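Local coordinates for uncharacterized protein (PDB 3H04) that is of unknown function but has an alpha/beta-hydrolase fold and probably acts as a serine hydrolase of the esterase type, at residues 19-25 / 57-63; 38-42 / 172-176; 44-48 / 62-66; 66-72 / 159-165. One frame throughout, in Å; residues are numbered along the deposited sequence.

Contact 1 of 4, residues 19-25 / 57-63; sequences TIIKAKN and TEHYDLI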
loop_
_atom_site.group_PDB
_atom_site.type_symbol
_atom_site.label_atom_id
_atom_site.label_comp_id
_atom_site.label_asym_id
_atom_site.label_seq_id
_atom_site.Cartn_x
_atom_site.Cartn_y
_atom_site.Cartn_z
ATOM N N THR A 19 14.434 2.589 3.826
ATOM C CA THR A 19 15.062 2.069 5.036
ATOM C C THR A 19 14.934 0.558 5.099
ATOM O O THR A 19 13.913 -0.039 4.700
ATOM C CB THR A 19 14.448 2.629 6.338
ATOM O OG1 THR A 19 13.086 2.160 6.452
ATOM C CG2 THR A 19 14.450 4.139 6.322
ATOM N N ILE A 20 15.993 -0.074 5.576
ATOM C CA ILE A 20 15.998 -1.497 5.816
ATOM C C ILE A 20 16.203 -1.682 7.301
ATOM O O ILE A 20 17.174 -1.154 7.876
ATOM C CB ILE A 20 17.143 -2.219 5.062
ATOM C CG1 ILE A 20 17.011 -1.995 3.546
ATOM C CG2 ILE A 20 17.206 -3.739 5.444
ATOM C CD1 ILE A 20 17.902 -2.918 2.723
ATOM N N ILE A 21 15.287 -2.428 7.922
ATOM C CA ILE A 21 15.475 -2.905 9.280
ATOM C C ILE A 21 15.802 -4.379 9.172
ATOM O O ILE A 21 15.002 -5.140 8.603
ATOM C CB ILE A 21 14.175 -2.764 10.118
ATOM C CG1 ILE A 21 13.867 -1.293 10.396
ATOM C CG2 ILE A 21 14.314 -3.593 11.464
ATOM C CD1 ILE A 21 12.396 -0.981 10.558
ATOM N N LYS A 22 16.949 -4.788 9.728
ATOM C CA LYS A 22 17.439 -6.169 9.611
ATOM C C LYS A 22 16.722 -7.167 10.510
ATOM O O LYS A 22 16.288 -6.824 11.615
ATOM C CB LYS A 22 18.940 -6.252 9.936
ATOM C CG LYS A 22 19.860 -5.452 9.032
ATOM C CD LYS A 22 19.824 -5.893 7.552
ATOM C CE LYS A 22 20.720 -7.084 7.247
ATOM N NZ LYS A 22 19.912 -8.351 7.245
ATOM N N ALA A 23 16.608 -8.404 10.020
ATOM C CA ALA A 23 16.106 -9.533 10.828
ATOM C C ALA A 23 16.896 -9.654 12.131
ATOM O O ALA A 23 18.106 -9.641 12.088
ATOM C CB ALA A 23 16.205 -10.813 10.047
ATOM N N LYS A 24 16.191 -9.789 13.262
ATOM C CA LYS A 24 16.791 -9.910 14.596
ATOM C C LYS A 24 17.640 -11.153 14.770
ATOM O O LYS A 24 18.701 -11.106 15.379
ATOM C CB LYS A 24 15.703 -9.941 15.687
ATOM C CG LYS A 24 15.172 -8.576 16.128
ATOM C CD LYS A 24 13.934 -8.720 17.051
ATOM C CE LYS A 24 12.855 -7.675 16.741
ATOM N NZ LYS A 24 13.291 -6.246 16.969
ATOM N N ASN A 25 17.143 -12.273 14.276
ATOM C CA ASN A 25 17.860 -13.529 14.392
ATOM C C ASN A 25 18.285 -13.907 12.997
ATOM O O ASN A 25 17.457 -14.080 12.103
ATOM C CB ASN A 25 16.973 -14.590 15.052
ATOM C CG ASN A 25 16.198 -14.026 16.234
ATOM O OD1 ASN A 25 15.028 -13.659 16.106
ATOM N ND2 ASN A 25 16.872 -13.894 17.375
ATOM N N THR A 57 10.177 -8.485 11.886
ATOM C CA THR A 57 11.631 -8.545 11.678
ATOM C C THR A 57 12.360 -9.575 12.541
ATOM O O THR A 57 13.583 -9.615 12.550
ATOM C CB THR A 57 12.288 -7.164 11.849
ATOM O OG1 THR A 57 12.105 -6.685 13.189
ATOM C CG2 THR A 57 11.680 -6.165 10.846
ATOM N N GLU A 58 11.625 -10.417 13.259
ATOM C CA GLU A 58 12.266 -11.486 14.010
ATOM C C GLU A 58 13.143 -12.305 13.097
ATOM O O GLU A 58 14.288 -12.614 13.435
ATOM C CB GLU A 58 11.240 -12.414 14.635
ATOM C CG GLU A 58 10.472 -11.808 15.797
ATOM C CD GLU A 58 9.710 -12.859 16.604
ATOM O OE1 GLU A 58 10.237 -13.980 16.812
ATOM O OE2 GLU A 58 8.567 -12.543 17.015
ATOM N N HIS A 59 12.587 -12.669 11.943
ATOM C CA HIS A 59 13.281 -13.521 10.981
ATOM C C HIS A 59 13.294 -13.001 9.545
ATOM O O HIS A 59 13.925 -13.616 8.683
ATOM C CB HIS A 59 12.723 -14.934 11.073
ATOM C CG HIS A 59 13.030 -15.605 12.379
ATOM N ND1 HIS A 59 12.057 -16.158 13.186
ATOM C CD2 HIS A 59 14.206 -15.770 13.037
ATOM C CE1 HIS A 59 12.623 -16.659 14.274
ATOM N NE2 HIS A 59 13.926 -16.430 14.211
ATOM N N TYR A 60 12.641 -11.859 9.305
ATOM C CA TYR A 60 12.572 -11.242 7.986
ATOM C C TYR A 60 13.194 -9.847 8.015
ATOM O O TYR A 60 13.141 -9.151 9.035
ATOM C CB TYR A 60 11.109 -11.191 7.501
ATOM C CG TYR A 60 10.554 -12.581 7.319
ATOM C CD1 TYR A 60 10.751 -13.287 6.129
ATOM C CD2 TYR A 60 9.914 -13.232 8.349
ATOM C CE1 TYR A 60 10.292 -14.585 5.970
ATOM C CE2 TYR A 60 9.443 -14.497 8.194
ATOM C CZ TYR A 60 9.639 -15.187 7.008
ATOM O OH TYR A 60 9.182 -16.491 6.890
ATOM N N ASP A 61 13.801 -9.428 6.907
ATOM C CA ASP A 61 14.145 -7.998 6.765
ATOM C C ASP A 61 12.895 -7.257 6.335
ATOM O O ASP A 61 12.074 -7.815 5.588
ATOM C CB ASP A 61 15.227 -7.775 5.700
ATOM C CG ASP A 61 16.604 -8.279 6.140
ATOM O OD1 ASP A 61 16.701 -8.958 7.189
ATOM O OD2 ASP A 61 17.565 -7.985 5.410
ATOM N N LEU A 62 12.764 -6.017 6.815
ATOM C CA LEU A 62 11.651 -5.142 6.505
ATOM C C LEU A 62 12.205 -3.901 5.812
ATOM O O LEU A 62 13.038 -3.215 6.373
ATOM C CB LEU A 62 10.879 -4.736 7.772
ATOM C CG LEU A 62 9.633 -3.888 7.490
ATOM C CD1 LEU A 62 8.634 -4.698 6.655
ATOM C CD2 LEU A 62 9.011 -3.440 8.810
ATOM N N ILE A 63 11.764 -3.653 4.586
ATOM C CA ILE A 63 12.266 -2.520 3.805
ATOM C C ILE A 63 11.135 -1.537 3.537
ATOM O O ILE A 63 10.184 -1.890 2.873
ATOM C CB ILE A 63 12.853 -2.992 2.499
ATOM C CG1 ILE A 63 13.893 -4.074 2.757
ATOM C CG2 ILE A 63 13.509 -1.789 1.765
ATOM C CD1 ILE A 63 13.465 -5.521 2.547
#
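The imidazole of His-59 meets Asn-25 along its rim: Asn-25 O lies at the edge in the ring plane, and Asn-25 CB sits 3.6 Å from His-59 CD2. One ring face is overlain by the neighbouring Glu-58 CB, offset toward the rim. This is the end of an antiparallel pair in the alpha/beta-hydrolase sheet where strand 15-21 leaves and strand 60-65 enters, their short axes at 159°. Ile-21 and Leu-62 form a hydrogen-bonded pair. Ile-21 N reaches Leu-62 O at 2.8 Å, and Leu-62 N returns a nearly straight bond to Ile-21 O. The next pair, Ile-20 and Ile-63, is non-hydrogen-bonded, and its side chains lie side by side pointing the same way, with Ile-20 CG1 3.8 Å from Ile-63 CG1. On the face of Ile-21 and Leu-62, a chi1 of -70° leaves Ile-21 CG2 anti to the backbone N, where it meets Thr-57 CG2; Ile-53 of helix 50-56 is a further neighbour.

Past Ile-21 the regular ladder stops, and bonds to the turn at Thr-57 and Glu-58 take over: Lys-24 N donates to Thr-57 O at 2.7 Å and Asn-25 N to Glu-58 O. The carboxylate of Asp-61 bridges the gap, with Tyr-93 and Thr-28 as further hydrogen-bond partners. Its OD1 takes the Ala-23 N-H at 2.9 Å from above the carboxylate plane, 42° out. Lys-22, bent at three successive torsions, folds back until its NZ forms a salt bridge on the syn side of Asp-61 OD2, at 3.0 Å.

Contact 2 of 4, residues 38-42 / 172-176; sequences GGLMF and RFLIY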
loop_
_atom_site.group_PDB
_atom_site.type_symbol
_atom_site.label_atom_id
_atom_site.label_comp_id
_atom_site.label_asym_id
_atom_site.label_seq_id
_atom_site.Cartn_x
_atom_site.Cartn_y
_atom_site.Cartn_z
ATOM N N GLY A 38 -2.318 5.709 2.607
ATOM C CA GLY A 38 -2.588 7.168 2.495
ATOM C C GLY A 38 -3.248 7.629 1.221
ATOM O O GLY A 38 -3.107 8.816 0.794
ATOM N N GLY A 39 -3.999 6.721 0.589
ATOM C CA GLY A 39 -4.785 7.018 -0.621
ATOM C C GLY A 39 -3.982 7.585 -1.790
ATOM O O GLY A 39 -4.550 8.235 -2.666
ATOM N N LEU A 40 -2.693 7.256 -1.814
ATOM C CA LEU A 40 -1.673 7.756 -2.735
ATOM C C LEU A 40 -1.377 9.256 -2.569
ATOM O O LEU A 40 -0.620 9.815 -3.379
ATOM C CB LEU A 40 -2.026 7.450 -4.219
ATOM C CG LEU A 40 -2.433 6.003 -4.571
ATOM C CD1 LEU A 40 -3.104 5.939 -5.981
ATOM C CD2 LEU A 40 -1.236 5.047 -4.442
ATOM N N MET A 41 -1.930 9.900 -1.537
ATOM C CA MET A 41 -1.897 11.375 -1.439
ATOM C C MET A 41 -1.244 11.901 -0.171
ATOM O O MET A 41 -0.799 13.070 -0.103
ATOM C CB MET A 41 -3.319 11.943 -1.519
ATOM C CG MET A 41 -4.105 11.623 -2.756
ATOM S SD MET A 41 -5.744 12.484 -2.900
ATOM C CE MET A 41 -5.902 12.232 -4.620
ATOM N N PHE A 42 -1.202 11.087 0.881
ATOM C CA PHE A 42 -0.536 11.469 2.082
ATOM C C PHE A 42 0.165 10.247 2.719
ATOM O O PHE A 42 0.140 9.132 2.192
ATOM C CB PHE A 42 -1.522 12.136 3.102
ATOM C CG PHE A 42 -2.535 11.184 3.707
ATOM C CD1 PHE A 42 -2.309 10.595 4.933
ATOM C CD2 PHE A 42 -3.721 10.842 2.994
ATOM C CE1 PHE A 42 -3.225 9.736 5.500
ATOM C CE2 PHE A 42 -4.655 9.959 3.539
ATOM C CZ PHE A 42 -4.403 9.389 4.791
ATOM N N ARG A 172 -2.139 17.431 5.506
ATOM C CA ARG A 172 -2.168 17.098 4.126
ATOM C C ARG A 172 -3.271 16.075 3.866
ATOM O O ARG A 172 -3.852 16.072 2.779
ATOM C CB ARG A 172 -0.797 16.519 3.722
ATOM C CG ARG A 172 -0.730 16.167 2.270
ATOM C CD ARG A 172 0.660 15.805 1.898
ATOM N NE ARG A 172 0.618 15.325 0.556
ATOM C CZ ARG A 172 1.019 15.981 -0.513
ATOM N NH1 ARG A 172 1.608 17.176 -0.422
ATOM N NH2 ARG A 172 0.825 15.399 -1.693
ATOM N N PHE A 173 -3.561 15.233 4.845
ATOM C CA PHE A 173 -4.601 14.215 4.649
ATOM C C PHE A 173 -5.979 14.741 4.226
ATOM O O PHE A 173 -6.764 13.997 3.604
ATOM C CB PHE A 173 -4.688 13.317 5.856
ATOM C CG PHE A 173 -5.578 13.795 6.865
ATOM C CD1 PHE A 173 -6.913 13.505 6.762
ATOM C CD2 PHE A 173 -5.124 14.576 7.909
ATOM C CE1 PHE A 173 -7.771 13.927 7.628
ATOM C CE2 PHE A 173 -6.062 15.005 8.851
ATOM C CZ PHE A 173 -7.381 14.679 8.688
ATOM N N LEU A 174 -6.249 16.032 4.466
ATOM C CA LEU A 174 -7.512 16.615 4.016
ATOM C C LEU A 174 -7.637 16.639 2.514
ATOM O O LEU A 174 -8.743 16.697 2.022
ATOM C CB LEU A 174 -7.692 18.034 4.555
ATOM C CG LEU A 174 -7.938 18.114 6.057
ATOM C CD1 LEU A 174 -7.817 19.589 6.515
ATOM C CD2 LEU A 174 -9.288 17.491 6.463
ATOM N N ILE A 175 -6.510 16.633 1.795
ATOM C CA ILE A 175 -6.543 16.537 0.319
ATOM C C ILE A 175 -7.245 15.236 -0.104
ATOM O O ILE A 175 -8.054 15.216 -1.047
ATOM C CB ILE A 175 -5.136 16.548 -0.291
ATOM C CG1 ILE A 175 -4.374 17.841 0.016
ATOM C CG2 ILE A 175 -5.203 16.392 -1.848
ATOM C CD1 ILE A 175 -2.848 17.596 -0.298
ATOM N N TYR A 176 -6.972 14.166 0.628
ATOM C CA TYR A 176 -7.583 12.844 0.358
ATOM C C TYR A 176 -9.073 12.810 0.791
ATOM O O TYR A 176 -9.924 12.268 0.073
ATOM C CB TYR A 176 -6.801 11.751 1.067
ATOM C CG TYR A 176 -7.471 10.387 0.990
ATOM C CD1 TYR A 176 -7.457 9.656 -0.223
ATOM C CD2 TYR A 176 -8.178 9.883 2.042
ATOM C CE1 TYR A 176 -8.113 8.467 -0.363
ATOM C CE2 TYR A 176 -8.801 8.615 1.954
ATOM C CZ TYR A 176 -8.754 7.910 0.734
ATOM O OH TYR A 176 -9.374 6.676 0.498
#
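Gly-39 closes the His-Gly-Gly-Gly sequence that follows strand 30-35, the loop that in related alpha/beta hydrolases builds the oxyanion hole; Met-41 and Phe-42 follow just beyond, and all three pack on the first turn of helix 173-182. Gly-39 CA touches Tyr-176 CE1 at 3.6 Å. The Phe-42 ring is sandwiched. Phe-173 CB stands over its centre in a CH-pi contact, 3.6 Å from the centroid and 9° off the normal. Gly-38 CA covers the opposite face nearer the rim. At the edge, Phe-42 CE2 meets Tyr-176 CB at 3.7 Å, and the two rings are turned obliquely, their planes 52° apart. Phe-42 holds CG between its backbone N and carbonyl carbon (chi1 69°), which lays the ring alongside Phe-173.

The helix belongs to the segment inserted between the sixth and seventh strands of the sheet, where this fold commonly carries its lid, so the contact probably joins a lid-like insertion to the core. Its polar link is Arg-172, whose chain is extended from CG to NE. NE donates to Met-41 O at 2.7 Å with the oxygen close to the guanidinium plane, and NH2 adds a weak bond of 3.3 Å to Met-41 O. A salt bridge to Glu-72 occupies NH2 as well, and Ile-175 CD1 lies over one guanidinium face. Met-41 SD, carried out on an extended chain, reaches the helix backbone at Tyr-176 CA, 3.8 Å away, and Ile-175 CG2 at 4.1 Å. The Tyr-176 hydroxyl finds its hydrogen-bond partners beyond this contact, in Asp-222 and Arg-180.

Contact 3 of 4, residues 44-48 / 62-66; sequences KANDL and LIQLS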
loop_
_atom_site.group_PDB
_atom_site.type_symbol
_atom_site.label_atom_id
_atom_site.label_comp_id
_atom_site.label_asym_id
_atom_site.label_seq_id
_atom_site.Cartn_x
_atom_site.Cartn_y
_atom_site.Cartn_z
ATOM N N LYS A 44 3.532 8.424 5.139
ATOM C CA LYS A 44 5.000 8.315 5.213
ATOM C C LYS A 44 5.344 6.836 5.334
ATOM O O LYS A 44 4.510 6.030 5.809
ATOM C CB LYS A 44 5.573 9.084 6.406
ATOM C CG LYS A 44 5.158 8.561 7.784
ATOM C CD LYS A 44 5.604 9.525 8.937
ATOM C CE LYS A 44 5.042 9.013 10.277
ATOM N NZ LYS A 44 5.852 9.479 11.379
ATOM N N ALA A 45 6.561 6.498 4.904
ATOM C CA ALA A 45 7.067 5.127 4.867
ATOM C C ALA A 45 7.193 4.491 6.249
ATOM O O ALA A 45 6.958 3.282 6.397
ATOM C CB ALA A 45 8.441 5.091 4.151
ATOM N N ASN A 46 7.613 5.284 7.247
ATOM C CA ASN A 46 7.805 4.783 8.611
ATOM C C ASN A 46 6.569 4.959 9.513
ATOM O O ASN A 46 6.684 5.529 10.598
ATOM C CB ASN A 46 9.040 5.412 9.290
ATOM C CG ASN A 46 8.931 6.921 9.418
ATOM O OD1 ASN A 46 8.211 7.576 8.642
ATOM N ND2 ASN A 46 9.641 7.487 10.379
ATOM N N ASP A 47 5.409 4.462 9.058
ATOM C CA ASP A 47 4.133 4.615 9.779
ATOM C C ASP A 47 3.682 3.348 10.490
ATOM O O ASP A 47 2.615 3.356 11.102
ATOM C CB ASP A 47 2.987 5.125 8.878
ATOM C CG ASP A 47 2.545 4.106 7.806
ATOM O OD1 ASP A 47 3.236 3.079 7.597
ATOM O OD2 ASP A 47 1.496 4.349 7.176
ATOM N N LEU A 48 4.504 2.293 10.462
ATOM C CA LEU A 48 4.207 1.035 11.152
ATOM C C LEU A 48 4.544 1.155 12.651
ATOM O O LEU A 48 5.625 1.624 12.979
ATOM C CB LEU A 48 5.054 -0.126 10.593
ATOM C CG LEU A 48 4.574 -0.756 9.292
ATOM C CD1 LEU A 48 5.550 -1.824 8.874
ATOM C CD2 LEU A 48 3.132 -1.345 9.478
ATOM N N LEU A 62 12.764 -6.017 6.815
ATOM C CA LEU A 62 11.651 -5.142 6.505
ATOM C C LEU A 62 12.205 -3.901 5.812
ATOM O O LEU A 62 13.038 -3.215 6.373
ATOM C CB LEU A 62 10.879 -4.736 7.772
ATOM C CG LEU A 62 9.633 -3.888 7.490
ATOM C CD1 LEU A 62 8.634 -4.698 6.655
ATOM C CD2 LEU A 62 9.011 -3.440 8.810
ATOM N N ILE A 63 11.764 -3.653 4.586
ATOM C CA ILE A 63 12.266 -2.520 3.805
ATOM C C ILE A 63 11.135 -1.537 3.537
ATOM O O ILE A 63 10.184 -1.890 2.873
ATOM C CB ILE A 63 12.853 -2.992 2.499
ATOM C CG1 ILE A 63 13.893 -4.074 2.757
ATOM C CG2 ILE A 63 13.509 -1.789 1.765
ATOM C CD1 ILE A 63 13.465 -5.521 2.547
ATOM N N GLN A 64 11.220 -0.318 4.052
ATOM C CA GLN A 64 10.109 0.619 3.940
ATOM C C GLN A 64 10.338 1.581 2.783
ATOM O O GLN A 64 11.246 2.419 2.856
ATOM C CB GLN A 64 9.912 1.285 5.304
ATOM C CG GLN A 64 9.657 0.166 6.284
ATOM C CD GLN A 64 9.408 0.563 7.685
ATOM O OE1 GLN A 64 10.198 0.200 8.550
ATOM N NE2 GLN A 64 8.267 1.217 7.958
ATOM N N LEU A 65 9.607 1.425 1.689
ATOM C CA LEU A 65 9.927 2.230 0.512
ATOM C C LEU A 65 9.139 3.496 0.411
ATOM O O LEU A 65 8.138 3.659 1.070
ATOM C CB LEU A 65 9.852 1.461 -0.830
ATOM C CG LEU A 65 8.596 0.980 -1.495
ATOM C CD1 LEU A 65 7.702 2.074 -2.010
ATOM C CD2 LEU A 65 9.022 -0.043 -2.676
ATOM N N SER A 66 9.629 4.411 -0.409
ATOM C CA SER A 66 8.966 5.695 -0.615
ATOM C C SER A 66 8.642 5.898 -2.078
ATOM O O SER A 66 9.282 5.290 -2.958
ATOM C CB SER A 66 9.848 6.815 -0.080
ATOM O OG SER A 66 9.936 6.659 1.352
HETATM O O HOH W 1 7.922 8.175 2.978
HETATM O O HOH W 2 7.671 2.262 10.505
#
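Gln-64 NE2 is gripped twice: it donates to Ala-45 O at 2.9 Å and to water 2 at 2.8 Å. The first bond is bent, with an N-H...O angle of 137°, and NE2 stands 29° out of the Ala-45 carbonyl plane. Water 2 in turn donates a hydrogen bond to Leu-48 O, tying both ends of the 45-48 turn to a single amide group. The glutamine can reach this far because its chain runs straight beyond CG (chi2 -179°), which carries the amide off the strand and up to the turn. Ala-45 O also receives a weak bond from Asp-47 N within that turn.

The methyl of Ala-45 points at the 62-66 segment, with CB 3.4 Å from Leu-65 O and 3.5 Å from Ser-66 OG. Beside it, water 1 accepts from Ala-45 N and hydrogen-bonds to Ser-66 OG at 3.0 Å. At the other end the contact is apolar: Leu-48 CD1 lies across Leu-62 CD2 at 3.8 Å. Ile-53 of helix 50-56 touches Leu-48, Leu-62 and the side chain of Gln-64 as well.

The 44-48 turn leads from strand 30-35 into helix 50-56, and the chain returns as the neighbouring parallel strand 60-65. The turn thus packs on the returning strand within a beta-alpha-beta crossover of the alpha/beta-hydrolase sheet.

Contact 4 of 4, residues 66-72 / 159-165; sequences SYRLLPE and TSPTPVV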
loop_
_atom_site.group_PDB
_atom_site.type_symbol
_atom_site.label_atom_id
_atom_site.label_comp_id
_atom_site.label_asym_id
_atom_site.label_seq_id
_atom_site.Cartn_x
_atom_site.Cartn_y
_atom_site.Cartn_z
ATOM N N SER A 66 9.629 4.411 -0.409
ATOM C CA SER A 66 8.966 5.695 -0.615
ATOM C C SER A 66 8.642 5.898 -2.078
ATOM O O SER A 66 9.282 5.290 -2.958
ATOM C CB SER A 66 9.848 6.815 -0.080
ATOM O OG SER A 66 9.936 6.659 1.352
ATOM N N TYR A 67 7.617 6.718 -2.331
ATOM C CA TYR A 67 7.251 7.110 -3.685
ATOM C C TYR A 67 6.697 8.531 -3.612
ATOM O O TYR A 67 6.204 8.939 -2.567
ATOM C CB TYR A 67 6.194 6.154 -4.266
ATOM C CG TYR A 67 4.999 5.987 -3.379
ATOM C CD1 TYR A 67 3.895 6.836 -3.507
ATOM C CD2 TYR A 67 4.942 4.990 -2.425
ATOM C CE1 TYR A 67 2.780 6.683 -2.679
ATOM C CE2 TYR A 67 3.821 4.818 -1.602
ATOM C CZ TYR A 67 2.751 5.675 -1.753
ATOM O OH TYR A 67 1.680 5.554 -0.928
ATOM N N ARG A 68 6.754 9.254 -4.731
ATOM C CA ARG A 68 6.192 10.608 -4.797
ATOM C C ARG A 68 4.657 10.550 -4.746
ATOM O O ARG A 68 4.016 9.662 -5.287
ATOM C CB ARG A 68 6.761 11.349 -6.014
ATOM C CG ARG A 68 8.200 11.846 -5.778
ATOM C CD ARG A 68 8.837 12.401 -7.051
ATOM N NE ARG A 68 9.240 11.350 -7.976
ATOM C CZ ARG A 68 9.874 11.592 -9.119
ATOM N NH1 ARG A 68 10.141 12.854 -9.489
ATOM N NH2 ARG A 68 10.227 10.596 -9.898
ATOM N N LEU A 69 4.053 11.487 -4.048
ATOM C CA LEU A 69 2.627 11.462 -3.854
ATOM C C LEU A 69 1.825 12.231 -4.884
ATOM O O LEU A 69 2.306 13.230 -5.480
ATOM C CB LEU A 69 2.329 12.023 -2.465
ATOM C CG LEU A 69 3.019 11.311 -1.295
ATOM C CD1 LEU A 69 2.919 12.139 0.030
ATOM C CD2 LEU A 69 2.576 9.853 -1.095
ATOM N N LEU A 70 0.568 11.812 -5.054
ATOM C CA LEU A 70 -0.423 12.678 -5.711
ATOM C C LEU A 70 -0.740 13.863 -4.795
ATOM O O LEU A 70 -0.659 13.735 -3.599
ATOM C CB LEU A 70 -1.703 11.935 -6.035
ATOM C CG LEU A 70 -1.691 10.567 -6.705
ATOM C CD1 LEU A 70 -3.113 10.048 -6.526
ATOM C CD2 LEU A 70 -1.298 10.665 -8.144
ATOM N N PRO A 71 -1.134 15.023 -5.358
ATOM C CA PRO A 71 -1.378 15.273 -6.774
ATOM C C PRO A 71 -0.204 15.903 -7.517
ATOM O O PRO A 71 -0.347 16.267 -8.672
ATOM C CB PRO A 71 -2.539 16.261 -6.712
ATOM C CG PRO A 71 -2.169 17.132 -5.528
ATOM C CD PRO A 71 -1.651 16.118 -4.514
ATOM N N GLU A 72 0.934 16.069 -6.868
ATOM C CA GLU A 72 2.050 16.786 -7.504
ATOM C C GLU A 72 2.713 15.929 -8.579
ATOM O O GLU A 72 3.350 16.466 -9.476
ATOM C CB GLU A 72 3.111 17.219 -6.500
ATOM C CG GLU A 72 2.595 18.186 -5.446
ATOM C CD GLU A 72 2.056 17.512 -4.175
ATOM O OE1 GLU A 72 1.809 16.274 -4.156
ATOM O OE2 GLU A 72 1.886 18.251 -3.192
ATOM N N THR A 159 -0.994 21.390 -0.625
ATOM C CA THR A 159 -0.071 20.810 -1.554
ATOM C C THR A 159 1.262 21.518 -1.556
ATOM O O THR A 159 1.449 22.645 -1.026
ATOM C CB THR A 159 -0.639 20.762 -3.014
ATOM O OG1 THR A 159 -0.762 22.080 -3.521
ATOM C CG2 THR A 159 -1.979 20.082 -3.042
ATOM N N SER A 160 2.208 20.850 -2.190
ATOM C CA SER A 160 3.564 21.295 -2.200
ATOM C C SER A 160 3.875 21.844 -3.591
ATOM O O SER A 160 3.311 21.375 -4.580
ATOM C CB SER A 160 4.487 20.112 -1.855
ATOM O OG SER A 160 5.843 20.498 -1.971
ATOM N N PRO A 161 4.776 22.838 -3.680
ATOM C CA PRO A 161 5.131 23.354 -4.980
ATOM C C PRO A 161 6.003 22.372 -5.756
ATOM O O PRO A 161 6.095 22.476 -6.975
ATOM C CB PRO A 161 5.880 24.672 -4.673
ATOM C CG PRO A 161 6.325 24.575 -3.299
ATOM C CD PRO A 161 5.502 23.519 -2.593
ATOM N N THR A 162 6.578 21.377 -5.083
ATOM C CA THR A 162 7.324 20.328 -5.793
ATOM C C THR A 162 6.972 18.958 -5.140
ATOM O O THR A 162 6.502 18.932 -4.011
ATOM C CB THR A 162 8.804 20.609 -5.705
ATOM O OG1 THR A 162 9.205 20.492 -4.345
ATOM C CG2 THR A 162 9.137 22.047 -6.196
ATOM N N PRO A 163 7.200 17.835 -5.833
ATOM C CA PRO A 163 6.763 16.534 -5.249
ATOM C C PRO A 163 7.454 16.184 -3.968
ATOM O O PRO A 163 8.614 16.543 -3.793
ATOM C CB PRO A 163 7.146 15.523 -6.338
ATOM C CG PRO A 163 7.193 16.332 -7.620
ATOM C CD PRO A 163 7.765 17.647 -7.188
ATOM N N VAL A 164 6.752 15.423 -3.113
ATOM C CA VAL A 164 7.196 14.997 -1.822
ATOM C C VAL A 164 6.998 13.486 -1.704
ATOM O O VAL A 164 6.182 12.916 -2.416
ATOM C CB VAL A 164 6.391 15.716 -0.664
ATOM C CG1 VAL A 164 6.817 17.209 -0.555
ATOM C CG2 VAL A 164 4.891 15.551 -0.831
ATOM N N VAL A 165 7.742 12.839 -0.810
ATOM C CA VAL A 165 7.492 11.426 -0.521
ATOM C C VAL A 165 6.830 11.201 0.836
ATOM O O VAL A 165 6.530 10.075 1.175
ATOM C CB VAL A 165 8.759 10.536 -0.610
ATOM C CG1 VAL A 165 9.430 10.702 -1.948
ATOM C CG2 VAL A 165 9.740 10.872 0.529
HETATM O O HOH W 1 7.922 8.175 2.978
HETATM O O HOH W 3 5.823 7.767 -0.158
HETATM O O HOH W 4 4.100 14.874 -4.211
#
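Leu-69 N and Val-164 O mark the tight part of this contact: their 3.0 Å bond has the donor practically in line with the carbonyl, at a C=O...N angle of 177°. Side chains pack around it. Arg-68 runs alongside Pro-163, with its CD 3.6 Å from Pro-163 CB, and Leu-69 CD1 crosses Val-164 CG2 at 4.0 Å. Arg-68 only lends its aliphatic part here, since its guanidinium forms salt bridges with Asp-12 and Asp-81. Val-165 CB lies 3.9 Å from Ser-66 CB and near Tyr-67 O. A second grip comes from Glu-72. Its chain bends at chi2 (91°), turning the carboxylate toward Ser-160, whose N donates to the anti lone pair of Glu-72 OE2 at 2.8 Å; Glu-72 OE1 also forms a salt bridge with Arg-172. Glu-72 CB rides on Pro-163 CA, while Pro-71 CG, after a cis peptide bond, brushes Thr-159 CG2.

Waters fill in around the Val-165 carbonyl, whose O accepts from water 3 at 2.8 Å and also from water 1. Water 3 takes the Tyr-67 N-H and hangs over the centre of the Tyr-67 ring, 3.6 Å above its plane. Farther along, water 4 accepts from Val-164 N. The solvent side is the outer turn 160-162, where exposed Thr-162 hardly takes part, though Ser-160 OG bonds back to its carbonyl.

Residues 67-72, Tyr-Arg-Leu-Leu-Pro-Glu, resemble the YRLAPE motif of esterases related to hormone-sensitive lipase, and loop 159-165 probably belongs to the lid-like insertion of this alpha/beta-hydrolase fold.

How the contacts relate
Contacts 1 and 3 share strand 60-65, their centres 12 Å apart; the ladder continues from one into the other through Thr-19 O and Gln-64 N, 2.8 Å apart. Ser-66 and water 1 then belong to both contact 3 and contact 4. Contacts 2 and 4, 10 Å between centres, meet where the probable lid-like insertion joins the core: Arg-172 NH2 meets Glu-72 OE1 at 2.8 Å, and Leu-40 O lies 2.9 Å from Leu-70 N. Gly-39 of contact 2 lies near, without touching, the probable triad Ser-104, His-248 and Asp-220. Contact 1 lies far from contact 2, 28 Å between centres.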